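Long-range contacts in carbohydrate kinase, FGGY (Rhodospirillum rubrum, PDB 3IFR), which probably phosphorylates D-xylulose, acting as a xylulose kinase of the FGGY carbohydrate kinase family: residues I157-D165 / E174-A182; G266-T277 / L294-G305. All coordinates share one frame; numbering follows the deposited sequence.

Contact 1 of 2, residues I157-D165 / E174-A182; sequences IATVCGSYD and ERVVDRNWA
The indole of W181 lies with one face against the backbone of C161 and G162. C161 CA stands over the six-membered ring, 3.8 Å from its centroid, in a CH-pi contact. G162 N lies over the same face, nearer the rim. With CG anti to the backbone N (chi1 -179°), W181 swings its ring out from helix 179-185 to meet this turn. V160 CG2 touches the ring corner W181 CH2 at 3.9 Å. Apolar contact continues beside the ring, where C161 CB meets V177 CG1 at 3.6 Å. The indole NE1 donates to A88 O. With an alanine here, the turn at C161 and G162 would probably lose its apolar support and A88 O its donor.

Two aspartates hold the polar core of the turn. D165 OD1 accepts from D178 N at 2.9 Å, nearly straight at 170° but from above the carboxylate plane. D165 OD2 takes G162 N at 3.0 Å through its anti lone pair, so both carboxylate oxygens are held. D165 OD2 also lies over that same face of W181, toward the rim, with the carboxylate perpendicular to the ring. D178 OD2 accepts from Y164 OH at 2.6 Å, on the anti side. D178 OD1 caps its own helix through N180 N.

At the far end, extended R175 grips T159 OG1 side-on. R175 NE (3.0 Å) and NH2 (2.9 Å) both point at T159 OG1, which lies in the guanidinium plane. NH2 also reaches S208 O and, weakly, A158 O.

A158 and T159 form a classic beta bulge opposite L92. The whole joins two successive strand-to-helix turns, the second N-capped by D178, in the N-terminal domain of an FGGY kinase.

Contact 2 of 2, residues G266-T277 / L294-G305; sequences GGAGDIIVASAT and LYAPNGCMAATG
The CG2 methyl of I271 lies against the backbone of G299 in the middle of the strand pair, 3.6 Å from G299 O. G299 has no side chain, and the methyl lies close over its backbone. I271 CG1 is anti to the backbone N (chi1 174°) and carries the rest of the chain away, to H390 and L394 of helix 372-397. M301, a selenomethionine, lies on the same face and also touches H390. On the other face I272 CG2 meets N298 CB at 4.2 Å, and helix 245-252 packs on I272 through H246 and A250. Farther along, P297 CD packs near S275 CB, and L294 lies along A274 and A276.

Around this centre runs the backbone ladder. Strands 269-273 and 298-301 are antiparallel, at 167°. G269 with M301 and I271 with G299 are hydrogen-bonded pairs; D270 with C300 and I272 with N298 are non-hydrogen-bonded pairs. M301 N reaches G269 O at 2.6 Å, from above the carbonyl plane. V273 N bonds P297 O, but P297 has no N-H to return. S275 and Y295 form a separate bridge beyond it.

The polar edge follows. A water lies between D270 OD1 (2.7 Å) and N298 OD1 (2.9 Å) and can donate to either, though more acceptors surround it than it has protons. N298 ND2 donates to A296 O at 3.1 Å, almost straight at 169°, and also to D287 OD1. A bound phosphate ion, probably from the crystallisation liquor, lies beside this side chain. At the other end G305 N donates to G266 O at 2.9 Å, where helix 305-315 begins.

Strands 298-301, 269-273 and 260-265 form one antiparallel end of a mixed sheet that continues through 403-407 and 428-432 to 463-468, consistent with the ribonuclease H-like fold of the actin-ATPase clan.

Along the chain the two contacts follow in series, neither enclosing nor crossing the other. Contact 1 comes first and closes a short, mostly helical loop of eight residues within the N-terminal domain. After further strands and helices the chain passes through strand 238-244 and helix 245-252 to strand 260-265. Contact 2 closes a loop of 16 residues, without helix or strand, in the C-terminal domain. The centres of contact 1 and contact 2 lie about 23 Å apart, their nearest atoms about 6 Å. That second loop bridges the gap: its Y288 N bonds N180 of contact 1, and the Y288 ring meets Y295 of contact 2. It thus probably helps join the two domains.

Contact 1 of 2, residues I157-D165 / E174-A182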
ATOM      1  N   ILE A 157     -27.452   2.319  -8.473  1.00 21.41           N
ATOM      2  CA  ILE A 157     -26.485   1.590  -7.649  1.00 20.99           C
ATOM      3  C   ILE A 157     -27.148   0.686  -6.628  1.00 22.54           C
ATOM      4  O   ILE A 157     -27.819   1.150  -5.700  1.00 21.67           O
ATOM      5  CB  ILE A 157     -25.527   2.520  -6.861  1.00 23.71           C
ATOM      6  CG1 ILE A 157     -24.646   3.368  -7.798  1.00 23.17           C
ATOM      7  CG2 ILE A 157     -24.620   1.706  -5.958  1.00 21.30           C
ATOM      8  CD1 ILE A 157     -23.945   4.472  -7.107  1.00 17.02           C
ATOM      9  N   ALA A 158     -26.917  -0.611  -6.804  1.00 25.20           N
ATOM     10  CA  ALA A 158     -27.370  -1.663  -5.894  1.00 21.85           C
ATOM     11  C   ALA A 158     -26.217  -2.155  -5.022  1.00 20.84           C
ATOM     12  O   ALA A 158     -26.416  -2.561  -3.868  1.00 22.66           O
ATOM     13  CB  ALA A 158     -27.942  -2.819  -6.702  1.00 20.95           C
ATOM     14  N   THR A 159     -25.006  -2.136  -5.577  1.00 22.45           N
ATOM     15  CA  THR A 159     -23.803  -2.562  -4.845  1.00 20.11           C
ATOM     16  C   THR A 159     -22.603  -1.684  -5.194  1.00 21.66           C
ATOM     17  O   THR A 159     -22.288  -1.422  -6.384  1.00 19.55           O
ATOM     18  CB  THR A 159     -23.472  -4.033  -5.174  1.00 20.94           C
ATOM     19  OG1 THR A 159     -24.571  -4.884  -4.804  1.00 20.81           O
ATOM     20  CG2 THR A 159     -22.200  -4.494  -4.487  1.00 19.08           C
ATOM     21  N   VAL A 160     -21.929  -1.227  -4.152  1.00 20.51           N
ATOM     22  CA  VAL A 160     -20.654  -0.561  -4.313  1.00 19.67           C
ATOM     23  C   VAL A 160     -19.625  -1.396  -3.556  1.00 21.75           C
ATOM     24  O   VAL A 160     -19.889  -1.842  -2.419  1.00 18.36           O
ATOM     25  CB  VAL A 160     -20.686   0.890  -3.788  1.00 22.50           C
ATOM     26  CG1 VAL A 160     -21.165   0.936  -2.305  1.00 24.09           C
ATOM     27  CG2 VAL A 160     -19.322   1.521  -3.924  1.00 19.68           C
ATOM     28  N   CYS A 161     -18.493  -1.649  -4.223  1.00 18.98           N
ATOM     29  CA  CYS A 161     -17.431  -2.481  -3.689  1.00 17.59           C
ATOM     30  C   CYS A 161     -16.086  -2.158  -4.340  1.00 18.22           C
ATOM     31  O   CYS A 161     -16.022  -1.288  -5.197  1.00 18.41           O
ATOM     32  CB  CYS A 161     -17.769  -3.968  -3.882  1.00 20.45           C
ATOM     33  SG  CYS A 161     -17.768  -4.546  -5.599  1.00 18.40           S
ATOM     34  N   GLY A 162     -15.033  -2.884  -3.961  1.00 17.24           N
ATOM     35  CA  GLY A 162     -13.701  -2.593  -4.423  1.00 15.69           C
ATOM     36  C   GLY A 162     -13.320  -3.626  -5.448  1.00 18.83           C
ATOM     37  O   GLY A 162     -14.147  -4.449  -5.823  1.00 16.47           O
ATOM     38  N   SER A 163     -12.058  -3.614  -5.883  1.00 18.05           N
ATOM     39  CA  SER A 163     -11.663  -4.436  -7.013  1.00 17.54           C
ATOM     40  C   SER A 163     -11.654  -5.897  -6.636  1.00 16.39           C
ATOM     41  O   SER A 163     -12.339  -6.684  -7.247  1.00 18.45           O
ATOM     42  CB  SER A 163     -10.278  -4.054  -7.494  1.00 17.34           C
ATOM     43  OG  SER A 163      -9.394  -4.125  -6.392  1.00 21.05           O
ATOM     44  N   TYR A 164     -10.883  -6.257  -5.624  1.00 16.01           N
ATOM     45  CA  TYR A 164     -10.800  -7.658  -5.227  1.00 17.07           C
ATOM     46  C   TYR A 164     -12.154  -8.130  -4.628  1.00 17.56           C
ATOM     47  O   TYR A 164     -12.515  -9.322  -4.746  1.00 15.98           O
ATOM     48  CB  TYR A 164      -9.518  -7.964  -4.350  1.00 14.73           C
ATOM     49  CG  TYR A 164      -9.379  -7.145  -3.057  1.00 15.85           C
ATOM     50  CD1 TYR A 164     -10.092  -7.503  -1.884  1.00 16.83           C
ATOM     51  CD2 TYR A 164      -8.584  -6.005  -3.013  1.00 13.21           C
ATOM     52  CE1 TYR A 164      -9.995  -6.726  -0.707  1.00 15.29           C
ATOM     53  CE2 TYR A 164      -8.464  -5.247  -1.868  1.00 13.92           C
ATOM     54  CZ  TYR A 164      -9.169  -5.598  -0.715  1.00 16.26           C
ATOM     55  OH  TYR A 164      -9.045  -4.820   0.420  1.00 14.90           O
ATOM     56  N   ASP A 165     -12.936  -7.219  -4.031  1.00 15.84           N
ATOM     57  CA  ASP A 165     -14.286  -7.649  -3.592  1.00 17.52           C
ATOM     58  C   ASP A 165     -15.112  -8.133  -4.803  1.00 21.03           C
ATOM     59  O   ASP A 165     -15.865  -9.122  -4.756  1.00 17.85           O
ATOM     60  CB  ASP A 165     -15.057  -6.514  -2.934  1.00 16.96           C
ATOM     61  CG  ASP A 165     -14.330  -5.897  -1.749  1.00 18.76           C
ATOM     62  OD1 ASP A 165     -13.821  -6.642  -0.885  1.00 18.64           O
ATOM     63  OD2 ASP A 165     -14.326  -4.635  -1.655  1.00 18.54           O
ATOM     64  N   GLU A 174     -20.850 -14.957  -3.238  1.00 22.56           N
ATOM     65  CA  GLU A 174     -21.163 -14.281  -1.998  1.00 24.01           C
ATOM     66  C   GLU A 174     -21.217 -12.760  -2.232  1.00 22.35           C
ATOM     67  O   GLU A 174     -20.704 -12.258  -3.219  1.00 22.75           O
ATOM     68  CB  GLU A 174     -20.112 -14.645  -0.948  1.00 24.98           C
ATOM     69  CG  GLU A 174     -20.054 -16.130  -0.640  1.00 25.33           C
ATOM     70  CD  GLU A 174     -21.417 -16.666  -0.225  1.00 30.32           C
ATOM     71  OE1 GLU A 174     -22.323 -15.853   0.071  1.00 27.97           O
ATOM     72  OE2 GLU A 174     -21.584 -17.898  -0.223  1.00 33.14           O
ATOM     73  N   ARG A 175     -21.824 -12.015  -1.332  1.00 20.78           N
ATOM     74  CA  ARG A 175     -21.810 -10.574  -1.476  1.00 21.18           C
ATOM     75  C   ARG A 175     -21.242  -9.916  -0.221  1.00 21.03           C
ATOM     76  O   ARG A 175     -21.963  -9.719   0.734  1.00 24.68           O
ATOM     77  CB  ARG A 175     -23.220 -10.082  -1.746  1.00 20.20           C
ATOM     78  CG  ARG A 175     -23.324  -8.703  -2.376  1.00 19.56           C
ATOM     79  CD  ARG A 175     -24.782  -8.214  -2.279  1.00 21.11           C
ATOM     80  NE  ARG A 175     -24.921  -6.801  -2.573  1.00 21.95           N
ATOM     81  CZ  ARG A 175     -25.235  -5.897  -1.669  1.00 20.61           C
ATOM     82  NH1 ARG A 175     -25.437  -6.270  -0.421  1.00 24.27           N
ATOM     83  NH2 ARG A 175     -25.357  -4.635  -2.008  1.00 21.85           N
ATOM     84  N   VAL A 176     -19.941  -9.614  -0.204  1.00 21.37           N
ATOM     85  CA  VAL A 176     -19.329  -8.951   0.945  1.00 20.52           C
ATOM     86  C   VAL A 176     -18.252  -7.994   0.491  1.00 21.62           C
ATOM     87  O   VAL A 176     -17.831  -8.039  -0.654  1.00 22.89           O
ATOM     88  CB  VAL A 176     -18.702  -9.950   1.963  1.00 21.15           C
ATOM     89  CG1 VAL A 176     -19.744 -10.994   2.448  1.00 20.42           C
ATOM     90  CG2 VAL A 176     -17.397 -10.591   1.411  1.00 19.71           C
ATOM     91  N   VAL A 177     -17.794  -7.123   1.385  1.00 21.47           N
ATOM     92  CA  VAL A 177     -16.535  -6.433   1.151  1.00 18.75           C
ATOM     93  C   VAL A 177     -15.540  -6.634   2.304  1.00 19.39           C
ATOM     94  O   VAL A 177     -15.940  -6.846   3.446  1.00 20.82           O
ATOM     95  CB  VAL A 177     -16.757  -4.938   0.902  1.00 18.39           C
ATOM     96  CG1 VAL A 177     -17.473  -4.771  -0.395  1.00 18.83           C
ATOM     97  CG2 VAL A 177     -17.530  -4.314   2.046  1.00 17.30           C
ATOM     98  N   ASP A 178     -14.244  -6.594   1.990  1.00 17.39           N
ATOM     99  CA  ASP A 178     -13.183  -6.541   2.985  1.00 17.53           C
ATOM    100  C   ASP A 178     -13.489  -5.393   3.968  1.00 20.03           C
ATOM    101  O   ASP A 178     -13.855  -4.260   3.535  1.00 18.98           O
ATOM    102  CB  ASP A 178     -11.869  -6.263   2.250  1.00 16.56           C
ATOM    103  CG  ASP A 178     -10.638  -6.352   3.126  1.00 17.25           C
ATOM    104  OD1 ASP A 178     -10.735  -6.631   4.337  1.00 16.07           O
ATOM    105  OD2 ASP A 178      -9.536  -6.124   2.565  1.00 16.33           O
ATOM    106  N   ARG A 179     -13.381  -5.697   5.264  1.00 17.22           N
ATOM    107  CA  ARG A 179     -13.327  -4.682   6.310  1.00 20.98           C
ATOM    108  C   ARG A 179     -12.440  -3.522   5.861  1.00 17.79           C
ATOM    109  O   ARG A 179     -12.729  -2.367   6.107  1.00 16.29           O
ATOM    110  CB  ARG A 179     -12.676  -5.263   7.602  1.00 21.01           C
ATOM    111  CG  ARG A 179     -13.528  -6.239   8.457  1.00 24.50           C
ATOM    112  CD  ARG A 179     -12.864  -6.548   9.860  1.00 29.14           C
ATOM    113  NE  ARG A 179     -11.485  -7.079   9.731  1.00 28.62           N
ATOM    114  CZ  ARG A 179     -10.700  -7.473  10.744  1.00 30.39           C
ATOM    115  NH1 ARG A 179      -9.488  -7.935  10.497  1.00 28.43           N
ATOM    116  NH2 ARG A 179     -11.125  -7.437  11.996  1.00 30.45           N
ATOM    117  N   ASN A 180     -11.302  -3.839   5.260  1.00 17.06           N
ATOM    118  CA  ASN A 180     -10.335  -2.791   5.000  1.00 17.24           C
ATOM    119  C   ASN A 180     -10.767  -1.873   3.841  1.00 18.42           C
ATOM    120  O   ASN A 180     -10.485  -0.677   3.841  1.00 18.67           O
ATOM    121  CB  ASN A 180      -8.961  -3.411   4.747  1.00 18.52           C
ATOM    122  CG  ASN A 180      -8.117  -3.545   6.028  1.00 20.53           C
ATOM    123  OD1 ASN A 180      -8.113  -2.652   6.898  1.00 18.39           O
ATOM    124  ND2 ASN A 180      -7.375  -4.647   6.123  1.00 17.69           N
ATOM    125  N   TRP A 181     -11.432  -2.451   2.843  1.00 14.89           N
ATOM    126  CA  TRP A 181     -12.035  -1.634   1.812  1.00 17.87           C
ATOM    127  C   TRP A 181     -13.034  -0.646   2.477  1.00 21.48           C
ATOM    128  O   TRP A 181     -13.000   0.576   2.217  1.00 20.88           O
ATOM    129  CB  TRP A 181     -12.698  -2.507   0.734  1.00 17.74           C
ATOM    130  CG  TRP A 181     -13.300  -1.706  -0.338  1.00 17.72           C
ATOM    131  CD1 TRP A 181     -12.680  -1.255  -1.473  1.00 17.31           C
ATOM    132  CD2 TRP A 181     -14.645  -1.217  -0.393  1.00 17.78           C
ATOM    133  NE1 TRP A 181     -13.562  -0.511  -2.218  1.00 15.81           N
ATOM    134  CE2 TRP A 181     -14.775  -0.476  -1.580  1.00 17.53           C
ATOM    135  CE3 TRP A 181     -15.763  -1.336   0.454  1.00 18.63           C
ATOM    136  CZ2 TRP A 181     -15.973   0.159  -1.940  1.00 18.40           C
ATOM    137  CZ3 TRP A 181     -16.941  -0.726   0.095  1.00 15.89           C
ATOM    138  CH2 TRP A 181     -17.041   0.024  -1.082  1.00 18.99           C
ATOM    139  N   ALA A 182     -13.886  -1.167   3.367  1.00 18.36           N
ATOM    140  CA  ALA A 182     -14.887  -0.344   4.023  1.00 18.41           C
ATOM    141  C   ALA A 182     -14.290   0.720   4.974  1.00 19.52           C
ATOM    142  O   ALA A 182     -14.792   1.841   5.078  1.00 20.85           O
ATOM    143  CB  ALA A 182     -15.911  -1.237   4.747  1.00 20.31           C
TER

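Contact 2 of 2, residues G266-T277 / L294-G305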
ATOM      1  N   GLY A 266       9.993   2.300  -2.590  1.00 32.53           N
ATOM      2  CA  GLY A 266       9.393   2.275  -3.924  1.00 33.84           C
ATOM      3  C   GLY A 266       9.416   3.658  -4.559  1.00 31.32           C
ATOM      4  O   GLY A 266      10.001   4.602  -4.018  1.00 33.99           O
ATOM      5  N   GLY A 267       8.784   3.788  -5.708  1.00 31.20           N
ATOM      6  CA  GLY A 267       8.745   5.070  -6.375  1.00 29.90           C
ATOM      7  C   GLY A 267       8.222   6.103  -5.411  1.00 33.89           C
ATOM      8  O   GLY A 267       8.797   7.182  -5.262  1.00 31.20           O
ATOM      9  N   ALA A 268       7.111   5.745  -4.762  1.00 39.53           N
ATOM     10  CA  ALA A 268       6.606   6.434  -3.579  1.00 36.42           C
ATOM     11  C   ALA A 268       6.898   5.548  -2.380  1.00 37.15           C
ATOM     12  O   ALA A 268       6.842   4.310  -2.470  1.00 40.89           O
ATOM     13  CB  ALA A 268       5.138   6.646  -3.709  1.00 37.12           C
ATOM     14  N   GLY A 269       7.195   6.152  -1.250  1.00 33.89           N
ATOM     15  CA  GLY A 269       7.599   5.347  -0.102  1.00 35.20           C
ATOM     16  C   GLY A 269       6.411   5.025   0.775  1.00 35.94           C
ATOM     17  O   GLY A 269       5.453   5.801   0.833  1.00 41.24           O
ATOM     18  N   ASP A 270       6.439   3.868   1.422  1.00 32.03           N
ATOM     19  CA  ASP A 270       5.392   3.502   2.369  1.00 28.23           C
ATOM     20  C   ASP A 270       6.033   3.135   3.657  1.00 26.93           C
ATOM     21  O   ASP A 270       7.177   2.667   3.682  1.00 22.33           O
ATOM     22  CB  ASP A 270       4.607   2.269   1.921  1.00 30.01           C
ATOM     23  CG  ASP A 270       3.655   2.564   0.790  1.00 39.08           C
ATOM     24  OD1 ASP A 270       2.421   2.473   1.017  1.00 44.06           O
ATOM     25  OD2 ASP A 270       4.134   2.897  -0.319  1.00 38.36           O
ATOM     26  N   ILE A 271       5.267   3.284   4.729  1.00 25.44           N
ATOM     27  CA  ILE A 271       5.690   2.741   5.994  1.00 24.36           C
ATOM     28  C   ILE A 271       4.492   2.062   6.625  1.00 23.12           C
ATOM     29  O   ILE A 271       3.421   2.644   6.698  1.00 23.60           O
ATOM     30  CB  ILE A 271       6.311   3.851   6.866  1.00 26.46           C
ATOM     31  CG1 ILE A 271       6.630   3.341   8.270  1.00 21.64           C
ATOM     32  CG2 ILE A 271       5.409   5.103   6.897  1.00 22.99           C
ATOM     33  CD1 ILE A 271       7.385   4.394   9.065  1.00 23.15           C
ATOM     34  N   ILE A 272       4.663   0.806   7.023  1.00 21.76           N
ATOM     35  CA  ILE A 272       3.549  -0.028   7.443  1.00 21.02           C
ATOM     36  C   ILE A 272       4.038  -0.645   8.739  1.00 24.93           C
ATOM     37  O   ILE A 272       5.198  -1.050   8.833  1.00 23.15           O
ATOM     38  CB  ILE A 272       3.244  -1.145   6.408  1.00 21.56           C
ATOM     39  CG1 ILE A 272       3.346  -0.601   4.974  1.00 24.99           C
ATOM     40  CG2 ILE A 272       1.896  -1.776   6.664  1.00 20.22           C
ATOM     41  CD1 ILE A 272       2.644  -1.478   3.867  1.00 26.25           C
ATOM     42  N   VAL A 273       3.178  -0.684   9.748  1.00 21.88           N
ATOM     43  CA  VAL A 273       3.596  -1.094  11.075  1.00 21.76           C
ATOM     44  C   VAL A 273       2.529  -1.992  11.632  1.00 22.27           C
ATOM     45  O   VAL A 273       1.360  -1.720  11.437  1.00 24.82           O
ATOM     46  CB  VAL A 273       3.664   0.139  11.961  1.00 24.41           C
ATOM     47  CG1 VAL A 273       3.965  -0.230  13.368  1.00 25.70           C
ATOM     48  CG2 VAL A 273       4.707   1.091  11.394  1.00 27.70           C
ATOM     49  N   ALA A 274       2.905  -3.074  12.298  1.00 22.22           N
ATOM     50  CA  ALA A 274       1.910  -3.869  13.008  1.00 22.52           C
ATOM     51  C   ALA A 274       1.818  -3.348  14.448  1.00 22.59           C
ATOM     52  O   ALA A 274       2.834  -3.003  15.043  1.00 22.60           O
ATOM     53  CB  ALA A 274       2.294  -5.346  12.972  1.00 22.27           C
ATOM     54  N   SER A 275       0.613  -3.271  14.998  1.00 23.24           N
ATOM     55  CA  SER A 275       0.410  -2.677  16.317  1.00 22.33           C
ATOM     56  C   SER A 275      -0.813  -3.281  16.953  1.00 22.23           C
ATOM     57  O   SER A 275      -1.774  -3.613  16.242  1.00 21.20           O
ATOM     58  CB  SER A 275       0.210  -1.158  16.195  1.00 24.01           C
ATOM     59  OG  SER A 275      -0.499  -0.649  17.304  1.00 25.08           O
ATOM     60  N   ALA A 276      -0.789  -3.451  18.277  1.00 20.75           N
ATOM     61  CA  ALA A 276      -2.001  -3.870  18.983  1.00 22.38           C
ATOM     62  C   ALA A 276      -2.912  -2.675  19.243  1.00 26.54           C
ATOM     63  O   ALA A 276      -4.034  -2.836  19.708  1.00 29.18           O
ATOM     64  CB  ALA A 276      -1.669  -4.523  20.254  1.00 19.03           C
ATOM     65  N   THR A 277      -2.425  -1.481  18.922  1.00 27.82           N
ATOM     66  CA  THR A 277      -3.089  -0.237  19.282  1.00 30.18           C
ATOM     67  C   THR A 277      -3.811   0.283  18.064  1.00 31.66           C
ATOM     68  O   THR A 277      -3.198   0.528  17.039  1.00 30.60           O
ATOM     69  CB  THR A 277      -2.045   0.833  19.663  1.00 28.50           C
ATOM     70  OG1 THR A 277      -1.368   0.445  20.859  1.00 44.64           O
ATOM     71  CG2 THR A 277      -2.660   2.200  19.862  1.00 30.33           C
ATOM     72  N   LEU A 294      -4.610  -7.642  15.192  1.00 21.35           N
ATOM     73  CA  LEU A 294      -3.711  -6.517  14.997  1.00 20.02           C
ATOM     74  C   LEU A 294      -4.274  -5.459  14.060  1.00 24.38           C
ATOM     75  O   LEU A 294      -5.156  -5.744  13.218  1.00 24.12           O
ATOM     76  CB  LEU A 294      -2.314  -6.998  14.575  1.00 22.39           C
ATOM     77  CG  LEU A 294      -1.643  -8.023  15.539  1.00 20.90           C
ATOM     78  CD1 LEU A 294      -0.236  -8.308  15.136  1.00 18.44           C
ATOM     79  CD2 LEU A 294      -1.683  -7.591  17.019  1.00 16.46           C
ATOM     80  N   TYR A 295      -3.792  -4.228  14.258  1.00 24.70           N
ATOM     81  CA  TYR A 295      -4.004  -3.104  13.358  1.00 20.64           C
ATOM     82  C   TYR A 295      -2.729  -2.837  12.558  1.00 22.08           C
ATOM     83  O   TYR A 295      -1.651  -3.357  12.883  1.00 23.71           O
ATOM     84  CB  TYR A 295      -4.426  -1.887  14.173  1.00 23.70           C
ATOM     85  CG  TYR A 295      -5.747  -2.086  14.883  1.00 25.27           C
ATOM     86  CD1 TYR A 295      -5.808  -2.589  16.158  1.00 29.62           C
ATOM     87  CD2 TYR A 295      -6.950  -1.770  14.261  1.00 30.01           C
ATOM     88  CE1 TYR A 295      -7.039  -2.775  16.810  1.00 28.44           C
ATOM     89  CE2 TYR A 295      -8.175  -1.947  14.908  1.00 27.95           C
ATOM     90  CZ  TYR A 295      -8.203  -2.453  16.175  1.00 28.57           C
ATOM     91  OH  TYR A 295      -9.413  -2.637  16.805  1.00 36.36           O
ATOM     92  N   ALA A 296      -2.838  -2.046  11.498  1.00 22.65           N
ATOM     93  CA  ALA A 296      -1.694  -1.743  10.632  1.00 20.32           C
ATOM     94  C   ALA A 296      -1.645  -0.260  10.237  1.00 22.01           C
ATOM     95  O   ALA A 296      -1.868   0.100   9.086  1.00 19.31           O
ATOM     96  CB  ALA A 296      -1.693  -2.640   9.373  1.00 18.86           C
ATOM     97  N   PRO A 297      -1.333   0.616  11.202  1.00 24.07           N
ATOM     98  CA  PRO A 297      -1.205   2.027  10.830  1.00 20.89           C
ATOM     99  C   PRO A 297      -0.175   2.111   9.729  1.00 20.08           C
ATOM    100  O   PRO A 297       0.817   1.409   9.808  1.00 24.28           O
ATOM    101  CB  PRO A 297      -0.641   2.679  12.106  1.00 21.75           C
ATOM    102  CG  PRO A 297      -1.023   1.767  13.211  1.00 25.62           C
ATOM    103  CD  PRO A 297      -1.046   0.365  12.626  1.00 22.86           C
ATOM    104  N   ASN A 298      -0.392   2.937   8.726  1.00 19.81           N
ATOM    105  CA  ASN A 298       0.549   3.062   7.622  1.00 22.86           C
ATOM    106  C   ASN A 298       0.607   4.491   7.110  1.00 24.44           C
ATOM    107  O   ASN A 298      -0.256   5.319   7.394  1.00 25.80           O
ATOM    108  CB  ASN A 298       0.218   2.115   6.440  1.00 22.46           C
ATOM    109  CG  ASN A 298      -1.161   2.364   5.868  1.00 22.15           C
ATOM    110  OD1 ASN A 298      -1.323   2.989   4.797  1.00 23.68           O
ATOM    111  ND2 ASN A 298      -2.173   1.911   6.596  1.00 20.59           N
ATOM    112  N   GLY A 299       1.640   4.762   6.341  1.00 22.45           N
ATOM    113  CA  GLY A 299       1.830   6.073   5.788  1.00 23.15           C
ATOM    114  C   GLY A 299       2.531   5.916   4.467  1.00 28.12           C
ATOM    115  O   GLY A 299       3.048   4.872   4.130  1.00 26.68           O
ATOM    116  N   CYS A 300       2.568   7.000   3.723  1.00 36.71           N
ATOM    117  CA  CYS A 300       3.050   7.001   2.370  1.00 34.39           C
ATOM    118  C   CYS A 300       3.859   8.275   2.242  1.00 36.84           C
ATOM    119  O   CYS A 300       3.498   9.286   2.821  1.00 40.89           O
ATOM    120  CB  CYS A 300       1.844   7.063   1.444  1.00 36.23           C
ATOM    121  SG  CYS A 300       2.300   7.040  -0.283  1.00 50.56           S
HETATM  122  N   MSE A 301       4.974   8.244   1.538  1.00 34.46           N
HETATM  123  CA  MSE A 301       5.548   9.510   1.131  1.00 40.80           C
HETATM  124  C   MSE A 301       5.605   9.659  -0.372  1.00 40.94           C
HETATM  125  O   MSE A 301       6.125   8.800  -1.096  1.00 45.15           O
HETATM  126  CB  MSE A 301       6.914   9.727   1.707  1.00 40.34           C
HETATM  127  CG  MSE A 301       6.914  10.032   3.167  1.00 48.66           C
HETATM  128 SE   MSE A 301       8.572   9.183   3.747  1.00 74.26          SE
HETATM  129  CE  MSE A 301       9.605   9.632   2.035  1.00 36.97           C
ATOM    130  N   ALA A 302       5.097  10.784  -0.827  1.00 41.71           N
ATOM    131  CA  ALA A 302       4.896  10.980  -2.237  1.00 42.06           C
ATOM    132  C   ALA A 302       6.201  10.845  -3.047  1.00 42.68           C
ATOM    133  O   ALA A 302       6.218  10.182  -4.088  1.00 46.97           O
ATOM    134  CB  ALA A 302       4.256  12.295  -2.464  1.00 40.34           C
ATOM    135  N   ALA A 303       7.297  11.439  -2.600  1.00 38.77           N
ATOM    136  CA  ALA A 303       8.476  11.414  -3.462  1.00 37.96           C
ATOM    137  C   ALA A 303       9.588  10.633  -2.809  1.00 39.04           C
ATOM    138  O   ALA A 303      10.183  11.113  -1.851  1.00 41.85           O
ATOM    139  CB  ALA A 303       8.941  12.825  -3.791  1.00 38.26           C
ATOM    140  N   THR A 304       9.873   9.436  -3.325  1.00 36.89           N
ATOM    141  CA  THR A 304      10.911   8.565  -2.775  1.00 34.11           C
ATOM    142  C   THR A 304      11.874   8.081  -3.860  1.00 34.96           C
ATOM    143  O   THR A 304      12.881   8.741  -4.146  1.00 34.45           O
ATOM    144  CB  THR A 304      10.294   7.385  -2.023  1.00 32.82           C
ATOM    145  OG1 THR A 304       9.894   7.825  -0.731  1.00 33.17           O
ATOM    146  CG2 THR A 304      11.278   6.282  -1.848  1.00 31.96           C
ATOM    147  N   GLY A 305      11.602   6.932  -4.455  1.00 32.78           N
ATOM    148  CA  GLY A 305      12.434   6.518  -5.571  1.00 34.41           C
ATOM    149  C   GLY A 305      12.227   7.480  -6.738  1.00 33.62           C
ATOM    150  O   GLY A 305      13.127   7.704  -7.529  1.00 32.99           O
TER
HETATM  151  O   HOH W   1       0.491   3.324   2.623  1.00 33.63           O